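Local coordinates for protein N-alpha-acetyltransferase 35, NatC auxiliary subunit (Saccharomyces cerevisiae, PDB 6YGA) that serves as the auxiliary subunit of the heterotrimeric NatC N-terminal acetyltransferase, which acetylates the N-terminal methionine of the L-A virus Gag protein, at residues F358-F363 against M394-Y399; L311-A316 against L345-D350; L419-Q424 against F441-S446; G169-E174 against A339-P344. All coordinates share one frame; numbering follows the deposited sequence.

In the fold
From the N terminus, the loop G169-E174, just after helix 142-167, waits 165 residues before helix 337-347 closes contact 4 on it, tying the N-terminal, Mak10-like part of the chain to the TPR-like part. Contact 2 crosses contact 4: it opens at L311-A316, inside that long loop, and closes on L345-D350, at the end of the same helix. Contacts 1 and 3 then follow in series, first helix 360-372 on helix 386-402, then helix 406-429 on helix 433-456. F347 of contact 2 meets F363 and Y399 of contact 1, and M394 of contact 1 packs on L419 and W420 of contact 3, so packing runs on through the helical array.

Contact 1: residues F358-F363 against M394-Y399; sequences FSYTQF and MLLEWY. With EDO (1,2-ethanediol), chain C.
L396 sets one methyl squarely on the ring of Y360: CD1 of L396 stands 3.5 Å from the centroid of the Y360 ring and only 5° off its normal, a CH-pi contact in which all six ring carbons are nearly equally distant. The other branch of the same leucine turns to the second aromatic residue, with L396 CD2 4.1 Å from F363 CD2, so that a single fork serves both rings. F363 reaches on to Y399 tip to tip. F363 CE2 comes to 3.5 Å from Y399 CE2, and the two ring planes are inclined at 50°, so the rings meet obliquely. L395 CD2 adds a looser touch on F363.

F363 has CG anti to the backbone N (chi1 -174°), which sends its ring across to helix 386-402, whereas the side chain of Y360 crosses L396 at about a right angle, so that the methyl meets the ring face. Within its own helix, W398 CZ3 lies over the centre of one face of the Y399 ring. The Y399 hydroxyl is hydrogen-bonded to H367 and T322, which fixes the far end of that ring, and F347 stacks on Y399. Behind Y360, S359 is the N-cap of helix 360-372; S359 and Q362 form a capping box, though its two bonds, S359 N to Q362 OE1 and Q362 N to S359 OG, are both weak. This is apolar, aromatic-rich helix-helix packing between helices 360-372 and 386-402, within the TPR-like helical array of the NAA35 family.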
# COMPACT_ATOMS: atom_id res chain seq x y z
N PHE B 358 19.43 -20.98 12.48
CA PHE B 358 20.13 -21.39 11.28
C PHE B 358 20.72 -20.18 10.57
O PHE B 358 20.27 -19.04 10.75
CB PHE B 358 19.20 -22.12 10.31
CG PHE B 358 18.13 -22.93 10.98
CD1 PHE B 358 18.37 -24.23 11.37
CD2 PHE B 358 16.87 -22.38 11.20
CE1 PHE B 358 17.38 -24.98 11.98
CE2 PHE B 358 15.88 -23.12 11.81
CZ PHE B 358 16.13 -24.42 12.20
N SER B 359 21.73 -20.44 9.75
CA SER B 359 22.24 -19.44 8.84
C SER B 359 21.31 -19.34 7.63
O SER B 359 20.33 -20.08 7.51
CB SER B 359 23.67 -19.78 8.43
OG SER B 359 23.72 -20.99 7.70
N TYR B 360 21.61 -18.42 6.71
CA TYR B 360 20.73 -18.23 5.57
C TYR B 360 20.75 -19.45 4.65
O TYR B 360 19.70 -19.90 4.18
CB TYR B 360 21.10 -16.97 4.79
CG TYR B 360 20.90 -15.67 5.54
CD1 TYR B 360 20.26 -15.65 6.78
CD2 TYR B 360 21.35 -14.47 5.02
CE1 TYR B 360 20.09 -14.47 7.47
CE2 TYR B 360 21.17 -13.28 5.70
CZ TYR B 360 20.54 -13.29 6.93
OH TYR B 360 20.36 -12.11 7.61
N THR B 361 21.94 -20.01 4.40
CA THR B 361 22.03 -21.16 3.51
C THR B 361 21.48 -22.42 4.17
O THR B 361 20.82 -23.23 3.52
CB THR B 361 23.48 -21.37 3.05
OG1 THR B 361 24.31 -21.66 4.19
CG2 THR B 361 23.99 -20.12 2.35
N GLN B 362 21.74 -22.60 5.47
CA GLN B 362 21.15 -23.73 6.19
C GLN B 362 19.63 -23.68 6.13
O GLN B 362 18.97 -24.70 5.93
CB GLN B 362 21.63 -23.75 7.64
CG GLN B 362 23.08 -24.14 7.82
CD GLN B 362 23.51 -24.07 9.27
OE1 GLN B 362 22.75 -23.61 10.13
NE2 GLN B 362 24.72 -24.53 9.55
N PHE B 363 19.06 -22.48 6.31
CA PHE B 363 17.61 -22.32 6.25
C PHE B 363 17.07 -22.66 4.86
O PHE B 363 16.02 -23.29 4.73
CB PHE B 363 17.25 -20.89 6.64
CG PHE B 363 15.78 -20.63 6.76
CD1 PHE B 363 15.03 -21.24 7.75
CD2 PHE B 363 15.16 -19.75 5.89
CE1 PHE B 363 13.68 -20.99 7.86
CE2 PHE B 363 13.81 -19.49 6.00
CZ PHE B 363 13.07 -20.11 6.99
N MSE B 394 16.94 -14.98 -2.13
CA MSE B 394 15.65 -14.96 -2.82
C MSE B 394 14.55 -15.46 -1.90
O MSE B 394 13.44 -14.93 -1.88
CB MSE B 394 15.71 -15.80 -4.09
CG MSE B 394 14.67 -15.44 -5.13
SE MSE B 394 14.96 -13.65 -5.83
CE MSE B 394 13.15 -12.95 -5.58
N LEU B 395 14.87 -16.51 -1.13
CA LEU B 395 13.89 -17.09 -0.23
C LEU B 395 13.57 -16.15 0.92
O LEU B 395 12.41 -16.03 1.33
CB LEU B 395 14.39 -18.44 0.29
CG LEU B 395 13.50 -19.18 1.28
CD1 LEU B 395 12.14 -19.52 0.66
CD2 LEU B 395 14.19 -20.45 1.77
N LEU B 396 14.58 -15.46 1.45
CA LEU B 396 14.34 -14.51 2.52
C LEU B 396 13.46 -13.35 2.05
O LEU B 396 12.59 -12.89 2.79
CB LEU B 396 15.66 -13.99 3.08
CG LEU B 396 16.53 -15.01 3.82
CD1 LEU B 396 17.67 -14.30 4.54
CD2 LEU B 396 15.70 -15.83 4.80
N GLU B 397 13.68 -12.88 0.82
CA GLU B 397 12.81 -11.84 0.27
C GLU B 397 11.38 -12.34 0.11
O GLU B 397 10.43 -11.57 0.26
CB GLU B 397 13.35 -11.33 -1.07
CG GLU B 397 14.61 -10.49 -0.94
CD GLU B 397 15.19 -10.10 -2.28
OE1 GLU B 397 14.57 -10.40 -3.32
OE2 GLU B 397 16.28 -9.48 -2.30
N TRP B 398 11.21 -13.63 -0.19
CA TRP B 398 9.87 -14.20 -0.27
C TRP B 398 9.16 -14.13 1.08
O TRP B 398 7.97 -13.80 1.14
CB TRP B 398 9.94 -15.64 -0.78
CG TRP B 398 8.60 -16.32 -0.85
CD1 TRP B 398 7.76 -16.36 -1.93
CD2 TRP B 398 7.95 -17.04 0.20
NE1 TRP B 398 6.63 -17.06 -1.61
CE2 TRP B 398 6.71 -17.49 -0.31
CE3 TRP B 398 8.28 -17.34 1.52
CZ2 TRP B 398 5.81 -18.23 0.45
CZ3 TRP B 398 7.39 -18.08 2.28
CH2 TRP B 398 6.17 -18.52 1.75
N TYR B 399 9.88 -14.43 2.16
CA TYR B 399 9.28 -14.34 3.49
C TYR B 399 8.91 -12.90 3.83
O TYR B 399 7.83 -12.63 4.38
CB TYR B 399 10.24 -14.90 4.55
CG TYR B 399 10.18 -16.40 4.72
CD1 TYR B 399 9.29 -16.99 5.60
CD2 TYR B 399 11.04 -17.23 4.00
CE1 TYR B 399 9.23 -18.36 5.76
CE2 TYR B 399 10.99 -18.60 4.16
CZ TYR B 399 10.09 -19.16 5.04
OH TYR B 399 10.03 -20.53 5.20
C1 EDO C . 19.40 -28.58 5.58
O1 EDO C . 19.90 -27.86 6.71
C2 EDO C . 20.04 -29.96 5.49
O2 EDO C . 19.81 -30.50 4.19

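Contact 2: residues L311-A316 against L345-D350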
# COMPACT_ATOMS: atom_id res chain seq x y z
N LEU B 311 5.42 -13.48 17.56
CA LEU B 311 6.34 -14.22 18.41
C LEU B 311 6.16 -15.73 18.30
O LEU B 311 7.05 -16.48 18.73
CB LEU B 311 6.17 -13.79 19.87
CG LEU B 311 6.16 -12.28 20.09
CD1 LEU B 311 5.81 -11.94 21.53
CD2 LEU B 311 7.51 -11.68 19.69
N LEU B 312 5.04 -16.20 17.73
CA LEU B 312 4.80 -17.64 17.65
C LEU B 312 5.79 -18.32 16.70
O LEU B 312 6.07 -19.51 16.87
CB LEU B 312 3.37 -17.92 17.19
CG LEU B 312 2.22 -17.54 18.12
CD1 LEU B 312 0.88 -17.78 17.45
CD2 LEU B 312 2.32 -18.31 19.43
N VAL B 313 6.31 -17.59 15.72
CA VAL B 313 7.20 -18.20 14.74
C VAL B 313 8.50 -18.65 15.38
O VAL B 313 9.22 -19.48 14.79
CB VAL B 313 7.47 -17.22 13.58
CG1 VAL B 313 8.45 -16.14 14.00
CG2 VAL B 313 7.97 -17.97 12.35
N ASP B 314 8.83 -18.15 16.57
CA ASP B 314 10.04 -18.59 17.25
C ASP B 314 9.95 -20.06 17.66
O ASP B 314 10.98 -20.73 17.82
CB ASP B 314 10.30 -17.71 18.47
CG ASP B 314 11.59 -18.05 19.18
OD1 ASP B 314 12.67 -17.91 18.57
OD2 ASP B 314 11.52 -18.46 20.36
N LYS B 315 8.73 -20.59 17.81
CA LYS B 315 8.52 -21.97 18.21
C LYS B 315 8.63 -22.96 17.06
O LYS B 315 8.42 -24.16 17.27
CB LYS B 315 7.14 -22.11 18.86
CG LYS B 315 7.00 -21.37 20.18
CD LYS B 315 5.56 -20.95 20.42
CE LYS B 315 4.60 -22.12 20.27
NZ LYS B 315 3.18 -21.67 20.38
N ALA B 316 8.94 -22.49 15.85
CA ALA B 316 8.99 -23.38 14.70
C ALA B 316 10.17 -24.34 14.81
O ALA B 316 11.28 -23.95 15.21
CB ALA B 316 9.09 -22.57 13.41
N LEU B 345 12.08 -8.44 11.00
CA LEU B 345 13.20 -8.14 11.89
C LEU B 345 13.35 -9.21 12.98
O LEU B 345 14.47 -9.53 13.38
CB LEU B 345 13.02 -6.76 12.52
CG LEU B 345 12.96 -5.62 11.51
CD1 LEU B 345 12.64 -4.30 12.20
CD2 LEU B 345 14.27 -5.54 10.75
N PHE B 346 12.23 -9.75 13.46
CA PHE B 346 12.25 -10.84 14.42
C PHE B 346 12.65 -12.16 13.76
O PHE B 346 13.28 -13.00 14.41
CB PHE B 346 10.87 -10.97 15.07
CG PHE B 346 10.80 -11.99 16.17
CD1 PHE B 346 11.15 -11.64 17.47
CD2 PHE B 346 10.37 -13.28 15.92
CE1 PHE B 346 11.09 -12.57 18.49
CE2 PHE B 346 10.30 -14.21 16.94
CZ PHE B 346 10.66 -13.85 18.23
N PHE B 347 12.31 -12.34 12.49
CA PHE B 347 12.60 -13.58 11.78
C PHE B 347 14.04 -13.60 11.26
O PHE B 347 14.72 -14.62 11.38
CB PHE B 347 11.60 -13.76 10.63
CG PHE B 347 11.63 -15.11 9.99
CD1 PHE B 347 11.19 -16.23 10.67
CD2 PHE B 347 12.07 -15.26 8.68
CE1 PHE B 347 11.21 -17.48 10.07
CE2 PHE B 347 12.09 -16.50 8.08
CZ PHE B 347 11.66 -17.61 8.77
N ILE B 348 14.50 -12.49 10.70
CA ILE B 348 15.85 -12.34 10.18
C ILE B 348 16.58 -11.40 11.11
O ILE B 348 16.30 -10.19 11.13
CB ILE B 348 15.84 -11.81 8.74
CG1 ILE B 348 14.94 -12.69 7.86
CG2 ILE B 348 17.25 -11.75 8.18
CD1 ILE B 348 14.77 -12.18 6.45
N ARG B 349 17.53 -11.93 11.88
CA ARG B 349 18.03 -11.26 13.07
C ARG B 349 19.39 -10.61 12.84
O ARG B 349 19.94 -10.61 11.73
CB ARG B 349 18.08 -12.26 14.24
CG ARG B 349 16.70 -12.77 14.63
CD ARG B 349 16.73 -13.61 15.89
NE ARG B 349 15.38 -13.98 16.29
CZ ARG B 349 15.08 -14.75 17.33
NH1 ARG B 349 16.04 -15.24 18.10
NH2 ARG B 349 13.81 -15.02 17.60
N ASP B 350 19.94 -10.03 13.91
CA ASP B 350 21.13 -9.19 13.80
C ASP B 350 22.35 -9.98 13.36
O ASP B 350 23.13 -9.52 12.52
CB ASP B 350 21.41 -8.49 15.13
CG ASP B 350 20.42 -7.40 15.44
OD1 ASP B 350 19.94 -6.74 14.49
OD2 ASP B 350 20.12 -7.19 16.64
O HOH W 1 14.33 -16.14 20.72
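The ring of F346 is the hub, and each partner takes a different aspect of it. F346 has CG anti to its backbone N, which carries the ring toward 311-316. L311 crosses it at about a right angle and lays CD2 over one face, 4.3 Å from the F346 centroid and 25° off the normal, a CH-pi contact. At the rim, near the ring plane, come V313 CG1 and D314 CB, the latter 3.8 Å from F346 CE2. On the opposite face only the tip of R349 arrives, NH2 3.4 Å above the F346 plane and displaced toward the rim. F347, next in the helix, likewise has CG anti to its backbone N and meets the second branch of the same valine, V313 CG2 standing 4.0 Å from F347 CE1. V313 thus divides its two methyls between adjacent phenylalanines.

R349 runs out extended from CG to NE, back along the end of helix 337-347. Its NE donates to the carbonyl O of F346 over 3.0 Å, nearly straight at 172° and in the plane of both groups, which holds the guanidinium in place. From there R349 NH2 reaches D314 OD1 at 3.3 Å, a salt bridge whose hydrogen bond is weak and bent, although carboxylate and guanidinium planes differ by just 18°. A water donating to D314 OD1 and accepting from R349 NH1 gives a second path between the charges.

D314 OD1 also forms a salt bridge with K357, and Y240 makes a cation-pi contact with R349. The aspartate, facing two cations, is therefore probably kept ionised, with a polar rim bordering a buried aromatic centre.

Contact 3: residues L419-Q424 against F441-S446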
# COMPACT_ATOMS: atom_id res chain seq x y z
N LEU B 419 12.95 -13.33 -11.41
CA LEU B 419 14.18 -13.72 -10.72
C LEU B 419 14.18 -15.21 -10.40
O LEU B 419 15.23 -15.86 -10.49
CB LEU B 419 14.35 -12.90 -9.44
CG LEU B 419 15.26 -11.66 -9.53
CD1 LEU B 419 14.73 -10.66 -10.54
CD2 LEU B 419 15.41 -11.01 -8.17
N TRP B 420 13.03 -15.77 -10.03
CA TRP B 420 12.92 -17.22 -9.90
C TRP B 420 13.20 -17.91 -11.22
O TRP B 420 13.88 -18.94 -11.26
CB TRP B 420 11.53 -17.61 -9.39
CG TRP B 420 11.28 -17.33 -7.94
CD1 TRP B 420 10.31 -16.54 -7.41
CD2 TRP B 420 12.01 -17.87 -6.82
NE1 TRP B 420 10.38 -16.54 -6.04
CE2 TRP B 420 11.42 -17.34 -5.65
CE3 TRP B 420 13.10 -18.73 -6.70
CZ2 TRP B 420 11.89 -17.65 -4.38
CZ3 TRP B 420 13.57 -19.04 -5.43
CH2 TRP B 420 12.96 -18.50 -4.29
N ASP B 421 12.67 -17.36 -12.32
CA ASP B 421 12.87 -17.97 -13.64
C ASP B 421 14.35 -17.96 -14.01
O ASP B 421 14.90 -18.99 -14.42
CB ASP B 421 12.05 -17.22 -14.69
CG ASP B 421 12.01 -17.95 -16.03
OD1 ASP B 421 11.39 -19.04 -16.10
OD2 ASP B 421 12.58 -17.44 -17.01
N SER B 422 15.01 -16.81 -13.87
CA SER B 422 16.43 -16.72 -14.17
C SER B 422 17.24 -17.66 -13.29
O SER B 422 18.20 -18.29 -13.75
CB SER B 422 16.91 -15.28 -14.00
OG SER B 422 18.28 -15.14 -14.31
N LEU B 423 16.86 -17.77 -12.01
CA LEU B 423 17.56 -18.67 -11.11
C LEU B 423 17.38 -20.13 -11.54
O LEU B 423 18.34 -20.91 -11.54
CB LEU B 423 17.06 -18.46 -9.68
CG LEU B 423 17.95 -18.92 -8.54
CD1 LEU B 423 19.33 -18.28 -8.65
CD2 LEU B 423 17.29 -18.55 -7.23
N GLN B 424 16.15 -20.50 -11.91
CA GLN B 424 15.89 -21.86 -12.36
C GLN B 424 16.68 -22.19 -13.62
O GLN B 424 17.22 -23.29 -13.76
CB GLN B 424 14.39 -22.06 -12.59
CG GLN B 424 14.00 -23.46 -13.04
CD GLN B 424 12.56 -23.55 -13.51
OE1 GLN B 424 11.71 -22.76 -13.12
NE2 GLN B 424 12.29 -24.53 -14.37
N PHE B 441 9.10 -25.24 -8.29
CA PHE B 441 7.92 -25.27 -7.43
C PHE B 441 7.60 -23.89 -6.87
O PHE B 441 6.43 -23.49 -6.85
CB PHE B 441 8.14 -26.26 -6.28
CG PHE B 441 7.16 -26.08 -5.16
CD1 PHE B 441 5.87 -26.57 -5.27
CD2 PHE B 441 7.53 -25.42 -4.00
CE1 PHE B 441 4.96 -26.40 -4.24
CE2 PHE B 441 6.63 -25.25 -2.97
CZ PHE B 441 5.35 -25.74 -3.08
N MSE B 442 8.61 -23.16 -6.42
CA MSE B 442 8.40 -21.83 -5.86
C MSE B 442 7.95 -20.83 -6.92
O MSE B 442 7.06 -20.01 -6.67
CB MSE B 442 9.67 -21.34 -5.18
CG MSE B 442 10.06 -22.16 -3.97
SE MSE B 442 8.79 -21.94 -2.50
CE MSE B 442 9.17 -20.06 -2.11
N LYS B 443 8.56 -20.90 -8.10
CA LYS B 443 8.18 -19.98 -9.17
C LYS B 443 6.73 -20.21 -9.60
O LYS B 443 5.94 -19.27 -9.71
CB LYS B 443 9.12 -20.14 -10.37
CG LYS B 443 8.87 -19.12 -11.47
CD LYS B 443 9.69 -19.42 -12.70
CE LYS B 443 9.19 -20.67 -13.40
NZ LYS B 443 10.04 -21.02 -14.57
N LEU B 444 6.36 -21.48 -9.84
CA LEU B 444 5.03 -21.77 -10.35
C LEU B 444 3.96 -21.51 -9.28
O LEU B 444 2.86 -21.04 -9.60
CB LEU B 444 4.97 -23.22 -10.85
CG LEU B 444 3.72 -23.62 -11.63
CD1 LEU B 444 3.35 -22.54 -12.63
CD2 LEU B 444 3.94 -24.95 -12.33
N SER B 445 4.27 -21.81 -8.02
CA SER B 445 3.37 -21.46 -6.93
C SER B 445 3.21 -19.94 -6.82
O SER B 445 2.13 -19.44 -6.52
CB SER B 445 3.88 -22.02 -5.60
OG SER B 445 3.79 -23.43 -5.57
N SER B 446 4.30 -19.20 -7.05
CA SER B 446 4.21 -17.75 -7.00
C SER B 446 3.41 -17.21 -8.18
O SER B 446 2.66 -16.23 -8.03
CB SER B 446 5.61 -17.13 -6.97
OG SER B 446 6.27 -17.44 -5.75
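An antiparallel helical hairpin, formed by consecutive helices 406-429 and 433-456, brings these segments together. Their local axes approach to 9.3 Å, with N-to-C directions 155° apart. The backbones come nearest at W420 and K443, where W420 CB is 3.6 Å from K443 CB, and the lysine chain then crosses D421 obliquely, its CD against the D421 backbone.

That chain starts with CG anti to the backbone N and bends at chi3 (70°), which swings the ammonium group between two acceptors of the partner helix. K443 NZ donates to D421 OD1 over 2.8 Å in a salt bridge that uses the anti lone pair of the carboxylate oxygen. It also donates to Q424 OE1, again over 2.8 Å, from above the carbonyl plane, 40° out of it. V597 O, from a loop, accepts a third bond from the same nitrogen, so the buried charge is gripped from three directions.

Paired antiparallel helices of this sort are the building principle of TPR-like folds, and here the apolar flank is supplied by the indole of W420. M442 CB lies over one face of its six-membered ring, 4.2 Å from the centroid, while M442 CE, the methyl of a selenomethionine, touches W420 CZ2 more loosely. W420 NE1 is satisfied within its own helix by Q416. S446 OG, near the indole, turns back to donate to M442 O, which also accepts from S446 N.

Contact 4: residues G169-E174 against A339-P344; sequences GIVFEE and ARILFP. With EDO (1,2-ethanediol), chain Z.
I170 and V171 carry the tight half of this contact, whereas the loop beyond them peels away from helix 337-347. The CG2 methyl of I170, anti to its own backbone N, presses on the proline ring, 3.5 Å from P344 CG. Its other branch ends at P344 as well, with I170 CD1 3.7 Å from P344 CB. V171 crosses I341 at about a right angle; V171 CG2 sits 3.6 Å from I341 CG1, and V171 CG1 touches the same carbon slightly farther off. V171 CG1 also borders R340, whose NH1 lies 4.0 Å away.

Helix 337-347 is kinked at P344, whose nitrogen has no bond to the turn before, and the proline ring faces I170. The R340 side chain bends at chi3 and is held by a salt bridge from NH2 to D176 and a hydrogen bond from NE to R335 O.

On the loose side, E173 and E174 are exposed and poorly ordered. Nearer the start of the loop, a 1,2-ethanediol, probably from the crystallisation liquor, donates from O1 to G169 O at 3.1 Å and from O2 to V171 O at 3.3 Å, and sets O1 over the centre of one F172 face.

No hydrogen bond joins the two segments directly: aliphatic packing makes the join, while the loop's polar groups bond elsewhere, as I170 O does to Q404 and F172 N to D176.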
# COMPACT_ATOMS: atom_id res chain seq x y z
N GLY B 169 13.67 -0.43 6.67
CA GLY B 169 13.16 -0.55 5.31
C GLY B 169 12.28 -1.75 5.07
O GLY B 169 12.17 -2.20 3.92
N ILE B 170 11.63 -2.28 6.10
CA ILE B 170 10.79 -3.46 5.94
C ILE B 170 9.55 -3.13 5.12
O ILE B 170 9.25 -3.77 4.11
CB ILE B 170 10.42 -4.06 7.31
CG1 ILE B 170 11.68 -4.59 8.01
CG2 ILE B 170 9.38 -5.15 7.15
CD1 ILE B 170 12.50 -5.55 7.18
N VAL B 171 8.80 -2.11 5.55
CA VAL B 171 7.59 -1.69 4.84
C VAL B 171 7.83 -0.36 4.15
O VAL B 171 8.93 0.19 4.20
CB VAL B 171 6.38 -1.61 5.80
CG1 VAL B 171 6.12 -2.97 6.43
CG2 VAL B 171 6.62 -0.55 6.86
N PHE B 172 6.79 0.18 3.51
CA PHE B 172 6.90 1.36 2.67
C PHE B 172 6.45 2.60 3.43
O PHE B 172 5.37 2.61 4.02
CB PHE B 172 6.08 1.18 1.39
CG PHE B 172 6.58 0.07 0.51
CD1 PHE B 172 6.21 -1.25 0.74
CD2 PHE B 172 7.43 0.34 -0.55
CE1 PHE B 172 6.68 -2.27 -0.07
CE2 PHE B 172 7.90 -0.68 -1.37
CZ PHE B 172 7.52 -1.98 -1.13
N GLU B 173 7.29 3.63 3.41
CA GLU B 173 7.00 4.86 4.13
C GLU B 173 5.83 5.60 3.50
O GLU B 173 5.62 5.55 2.28
CB GLU B 173 8.23 5.76 4.16
CG GLU B 173 8.71 6.19 2.78
CD GLU B 173 10.00 6.99 2.82
OE1 GLU B 173 11.00 6.46 3.35
OE2 GLU B 173 10.01 8.13 2.33
N GLU B 174 5.06 6.30 4.34
CA GLU B 174 3.91 7.10 3.91
C GLU B 174 2.91 6.26 3.10
O GLU B 174 2.26 6.76 2.18
CB GLU B 174 4.35 8.33 3.11
CG GLU B 174 3.35 9.47 3.12
CD GLU B 174 3.83 10.67 2.33
OE1 GLU B 174 4.66 11.43 2.85
OE2 GLU B 174 3.38 10.83 1.17
N ALA B 339 3.28 -5.00 13.87
CA ALA B 339 3.53 -6.43 13.79
C ALA B 339 4.11 -6.81 12.43
O ALA B 339 4.92 -7.74 12.32
CB ALA B 339 2.25 -7.21 14.06
N ARG B 340 3.70 -6.10 11.37
CA ARG B 340 4.20 -6.43 10.04
C ARG B 340 5.65 -6.01 9.86
O ARG B 340 6.42 -6.67 9.15
CB ARG B 340 3.32 -5.80 8.97
CG ARG B 340 1.93 -6.42 8.90
CD ARG B 340 1.19 -6.06 7.62
NE ARG B 340 0.77 -4.66 7.59
CZ ARG B 340 1.33 -3.73 6.82
NH1 ARG B 340 2.34 -4.05 6.02
NH2 ARG B 340 0.88 -2.49 6.85
N ILE B 341 6.06 -4.90 10.49
CA ILE B 341 7.47 -4.56 10.51
C ILE B 341 8.23 -5.52 11.41
O ILE B 341 9.37 -5.90 11.12
CB ILE B 341 7.67 -3.10 10.96
CG1 ILE B 341 6.90 -2.14 10.06
CG2 ILE B 341 9.15 -2.74 10.99
CD1 ILE B 341 6.95 -0.69 10.51
N LEU B 342 7.61 -5.93 12.51
CA LEU B 342 8.31 -6.71 13.52
C LEU B 342 8.70 -8.08 12.99
O LEU B 342 9.80 -8.57 13.28
CB LEU B 342 7.43 -6.84 14.77
CG LEU B 342 8.14 -7.31 16.04
CD1 LEU B 342 9.22 -6.32 16.42
CD2 LEU B 342 7.13 -7.48 17.17
N PHE B 343 7.83 -8.71 12.20
CA PHE B 343 8.07 -10.09 11.77
C PHE B 343 9.38 -10.26 11.01
O PHE B 343 10.20 -11.10 11.42
CB PHE B 343 6.87 -10.60 10.97
CG PHE B 343 7.17 -11.80 10.14
CD1 PHE B 343 7.37 -13.05 10.73
CD2 PHE B 343 7.27 -11.70 8.77
CE1 PHE B 343 7.65 -14.15 9.95
CE2 PHE B 343 7.55 -12.80 7.99
CZ PHE B 343 7.74 -14.03 8.58
N PRO B 344 9.68 -9.51 9.93
CA PRO B 344 10.96 -9.74 9.25
C PRO B 344 12.17 -9.44 10.12
O PRO B 344 13.19 -10.13 10.01
CB PRO B 344 10.89 -8.82 8.03
CG PRO B 344 9.43 -8.60 7.82
CD PRO B 344 8.87 -8.52 9.20
C1 EDO Z . 11.22 -0.87 0.86
O1 EDO Z . 10.19 -1.44 1.67
C2 EDO Z . 11.29 0.63 1.10
O2 EDO Z . 11.63 0.88 2.47